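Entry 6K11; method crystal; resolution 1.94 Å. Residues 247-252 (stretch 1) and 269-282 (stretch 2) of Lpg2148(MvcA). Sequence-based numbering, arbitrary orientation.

Stretch 1, residues 247-252: RQFYPY
Stretch 2 (269-282) KDEYLSRIGIDKYI

The contact centres on F249, whose CA-to-CB bond points toward the second stretch and whose p rotamer (chi1 84°, chi2 -81°) lays the buried ring where the helix that begins the second stretch gives way, through a turn, to the helix starting at I278. I278 (t, p) covers one face of this ring, its CD1 4.2 Å from the centroid and 22° off the normal, a CH-pi contact. The Y281 ring (chi1 -165°, chi2 -87°) meets F249 obliquely, with centroids 5.1 Å apart, planes at 56° and F249 CZ 3.5 Å from Y281 CD2. Backbone completes the pocket: F249 CZ lies 3.5 Å from L273 O, and F249 CE1 3.5 Å from G277 C.

The type I turn, S274 to G277, is closed by G277 N to S274 O (3.1 Å). G277, at phi/psi 88/146, occupies the N-cap position of the second helix; a CB there would be jammed against the preceding carbonyl O.

Stretch 1 is extended throughout (phi -71 to -134°, psi 118 to 153°). Strand 250-252 and the first helix approach to 6.9 Å between axes, their N-to-C directions 140° apart, closer to antiparallel than parallel. P251 and D270 set the register, their CA atoms 5.3 Å apart. The CA-to-CB bond of P251 (ring C-gamma endo) points toward the second stretch, and P251 CG lies 4.0 Å from CD1 of L273 (m, t), while P251 O approaches D270 CB to 3.3 Å.

Farther out, S274 (chi1 -176°) donates from OG to F249 O at 2.8 Å. The same OG sits over one face of the Y250 ring (chi1 -60°, chi2 -85°), 3.7 Å from Y250 CE1.

Waters extend this polar edge. One donates to Q248 OE1 (2.7 Å; Q248 m, m) and S274 O (2.7 Å) and accepts from F249 N (3.1 Å). Another bridges R247 O (3.1 Å) and I278 N (2.9 Å).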

# COMPACT_ATOMS: atom_id res chain seq x y z
N ARG A 247 14.63 7.40 -24.66
CA ARG A 247 13.84 7.70 -23.48
C ARG A 247 14.08 6.64 -22.40
O ARG A 247 14.17 5.44 -22.70
CB ARG A 247 12.37 7.79 -23.85
CG ARG A 247 11.39 7.59 -22.73
CD ARG A 247 9.98 7.78 -23.24
NE ARG A 247 9.56 9.17 -23.16
CZ ARG A 247 8.41 9.63 -23.65
NH1 ARG A 247 7.57 8.81 -24.27
NH2 ARG A 247 8.10 10.92 -23.53
N GLN A 248 14.20 7.08 -21.15
CA GLN A 248 14.50 6.21 -20.02
C GLN A 248 13.45 6.43 -18.93
O GLN A 248 12.94 7.53 -18.77
CB GLN A 248 15.90 6.46 -19.43
CG GLN A 248 17.02 6.53 -20.46
CD GLN A 248 17.45 5.16 -20.93
OE1 GLN A 248 17.02 4.13 -20.39
NE2 GLN A 248 18.32 5.13 -21.94
N PHE A 249 13.14 5.36 -18.20
CA PHE A 249 12.20 5.41 -17.08
C PHE A 249 12.88 4.94 -15.81
O PHE A 249 13.82 4.14 -15.86
CB PHE A 249 10.96 4.54 -17.33
CG PHE A 249 11.14 3.08 -16.96
CD1 PHE A 249 11.78 2.20 -17.83
CD2 PHE A 249 10.66 2.58 -15.75
CE1 PHE A 249 11.96 0.86 -17.50
CE2 PHE A 249 10.83 1.23 -15.42
CZ PHE A 249 11.47 0.37 -16.31
N TYR A 250 12.40 5.44 -14.67
CA TYR A 250 12.96 5.04 -13.38
C TYR A 250 11.83 4.72 -12.42
O TYR A 250 11.01 5.61 -12.13
CB TYR A 250 13.87 6.14 -12.81
CG TYR A 250 15.02 6.43 -13.75
CD1 TYR A 250 16.18 5.67 -13.71
CD2 TYR A 250 14.91 7.42 -14.71
CE1 TYR A 250 17.23 5.93 -14.59
CE2 TYR A 250 15.95 7.68 -15.60
CZ TYR A 250 17.10 6.93 -15.53
OH TYR A 250 18.13 7.19 -16.41
N PRO A 251 11.73 3.49 -11.93
CA PRO A 251 10.73 3.19 -10.90
C PRO A 251 11.28 3.48 -9.51
O PRO A 251 12.45 3.24 -9.21
CB PRO A 251 10.48 1.68 -11.08
CG PRO A 251 11.81 1.14 -11.57
CD PRO A 251 12.49 2.28 -12.33
N TYR A 252 10.39 4.01 -8.67
CA TYR A 252 10.68 4.38 -7.29
C TYR A 252 9.68 3.69 -6.37
O TYR A 252 8.47 3.71 -6.63
CB TYR A 252 10.55 5.90 -7.06
CG TYR A 252 11.31 6.81 -8.01
CD1 TYR A 252 12.53 6.44 -8.55
CD2 TYR A 252 10.80 8.07 -8.34
CE1 TYR A 252 13.23 7.32 -9.42
CE2 TYR A 252 11.47 8.93 -9.18
CZ TYR A 252 12.67 8.56 -9.71
OH TYR A 252 13.31 9.45 -10.55
N LYS A 269 18.28 -0.50 -7.70
CA LYS A 269 17.31 -1.31 -8.43
C LYS A 269 16.50 -0.46 -9.39
O LYS A 269 15.97 -1.00 -10.37
CB LYS A 269 16.38 -2.06 -7.47
CG LYS A 269 15.49 -3.07 -8.19
CD LYS A 269 15.04 -4.20 -7.30
CE LYS A 269 13.95 -5.00 -8.00
NZ LYS A 269 13.56 -6.20 -7.21
N ASP A 270 16.41 0.85 -9.16
CA ASP A 270 15.79 1.73 -10.15
C ASP A 270 16.55 1.69 -11.47
O ASP A 270 15.94 1.58 -12.54
CB ASP A 270 15.69 3.17 -9.60
CG ASP A 270 17.06 3.84 -9.39
OD1 ASP A 270 17.97 3.23 -8.78
OD2 ASP A 270 17.21 5.01 -9.80
N GLU A 271 17.88 1.76 -11.41
CA GLU A 271 18.69 1.75 -12.63
C GLU A 271 18.69 0.37 -13.27
O GLU A 271 18.64 0.24 -14.50
CB GLU A 271 20.13 2.19 -12.33
CG GLU A 271 20.24 3.66 -11.91
CD GLU A 271 21.68 4.15 -11.84
OE1 GLU A 271 21.93 5.14 -11.09
OE2 GLU A 271 22.56 3.56 -12.51
N TYR A 272 18.77 -0.68 -12.44
CA TYR A 272 18.69 -2.04 -12.94
C TYR A 272 17.44 -2.25 -13.78
O TYR A 272 17.50 -2.74 -14.92
CB TYR A 272 18.72 -3.03 -11.78
CG TYR A 272 18.75 -4.47 -12.25
CD1 TYR A 272 19.93 -5.05 -12.75
CD2 TYR A 272 17.60 -5.26 -12.23
CE1 TYR A 272 19.95 -6.36 -13.20
CE2 TYR A 272 17.62 -6.57 -12.69
CZ TYR A 272 18.79 -7.11 -13.16
OH TYR A 272 18.79 -8.41 -13.60
N LEU A 273 16.27 -1.88 -13.24
CA LEU A 273 15.04 -2.14 -13.97
C LEU A 273 14.90 -1.20 -15.15
O LEU A 273 14.35 -1.59 -16.19
CB LEU A 273 13.82 -2.03 -13.04
CG LEU A 273 13.71 -3.13 -11.98
CD1 LEU A 273 12.70 -2.72 -10.91
CD2 LEU A 273 13.36 -4.51 -12.59
N SER A 274 15.41 0.02 -15.03
CA SER A 274 15.42 0.95 -16.15
C SER A 274 15.96 0.32 -17.42
O SER A 274 15.50 0.64 -18.53
CB SER A 274 16.26 2.17 -15.79
OG SER A 274 16.21 3.11 -16.83
N ARG A 275 16.94 -0.58 -17.30
CA ARG A 275 17.63 -1.08 -18.48
C ARG A 275 16.75 -1.99 -19.33
O ARG A 275 17.08 -2.21 -20.50
CB ARG A 275 18.92 -1.78 -18.05
CG ARG A 275 19.73 -0.87 -17.12
CD ARG A 275 21.20 -1.15 -17.04
NE ARG A 275 21.47 -2.14 -16.03
CZ ARG A 275 22.20 -1.95 -14.93
NH1 ARG A 275 22.79 -0.78 -14.67
NH2 ARG A 275 22.35 -2.95 -14.09
N ILE A 276 15.62 -2.49 -18.82
CA ILE A 276 14.78 -3.32 -19.67
C ILE A 276 13.92 -2.50 -20.62
O ILE A 276 13.40 -3.05 -21.60
CB ILE A 276 13.90 -4.28 -18.85
CG1 ILE A 276 12.68 -3.57 -18.25
CG2 ILE A 276 14.74 -4.99 -17.77
CD1 ILE A 276 11.71 -4.55 -17.61
N GLY A 277 13.78 -1.20 -20.39
CA GLY A 277 12.96 -0.36 -21.25
C GLY A 277 11.51 -0.33 -20.81
O GLY A 277 10.95 -1.31 -20.32
N ILE A 278 10.87 0.83 -21.01
CA ILE A 278 9.53 1.08 -20.49
C ILE A 278 8.50 0.16 -21.15
O ILE A 278 7.54 -0.28 -20.50
CB ILE A 278 9.15 2.56 -20.66
CG1 ILE A 278 7.76 2.84 -20.04
CG2 ILE A 278 9.19 2.97 -22.13
CD1 ILE A 278 7.64 2.44 -18.56
N ASP A 279 8.68 -0.15 -22.44
CA ASP A 279 7.72 -1.01 -23.13
C ASP A 279 7.70 -2.40 -22.51
O ASP A 279 6.62 -2.93 -22.20
CB ASP A 279 8.06 -1.09 -24.63
CG ASP A 279 7.82 0.21 -25.36
OD1 ASP A 279 6.88 0.95 -25.02
OD2 ASP A 279 8.59 0.50 -26.31
N LYS A 280 8.87 -3.00 -22.32
CA LYS A 280 8.95 -4.31 -21.68
C LYS A 280 8.42 -4.28 -20.25
O LYS A 280 7.74 -5.22 -19.82
CB LYS A 280 10.39 -4.83 -21.69
CG LYS A 280 10.50 -6.33 -21.39
CD LYS A 280 9.87 -7.16 -22.51
CE LYS A 280 10.52 -6.85 -23.86
NZ LYS A 280 9.53 -6.61 -24.96
N TYR A 281 8.75 -3.23 -19.49
CA TYR A 281 8.20 -3.10 -18.14
C TYR A 281 6.67 -3.10 -18.17
O TYR A 281 6.02 -3.81 -17.40
CB TYR A 281 8.73 -1.83 -17.45
CG TYR A 281 8.50 -1.79 -15.93
CD1 TYR A 281 7.32 -1.28 -15.40
CD2 TYR A 281 9.47 -2.25 -15.03
CE1 TYR A 281 7.09 -1.24 -14.02
CE2 TYR A 281 9.25 -2.20 -13.64
CZ TYR A 281 8.05 -1.70 -13.15
OH TYR A 281 7.80 -1.66 -11.78
N ILE A 282 6.08 -2.31 -19.07
CA ILE A 282 4.62 -2.26 -19.13
C ILE A 282 4.05 -3.62 -19.53
O ILE A 282 3.03 -4.07 -18.99
CB ILE A 282 4.15 -1.14 -20.09
CG1 ILE A 282 4.48 0.23 -19.52
CG2 ILE A 282 2.65 -1.25 -20.34
CD1 ILE A 282 4.18 1.37 -20.47
O HOH W 1 12.67 3.06 -21.35
O HOH W 2 14.77 3.06 -19.43
O HOH W 3 18.97 4.06 -17.41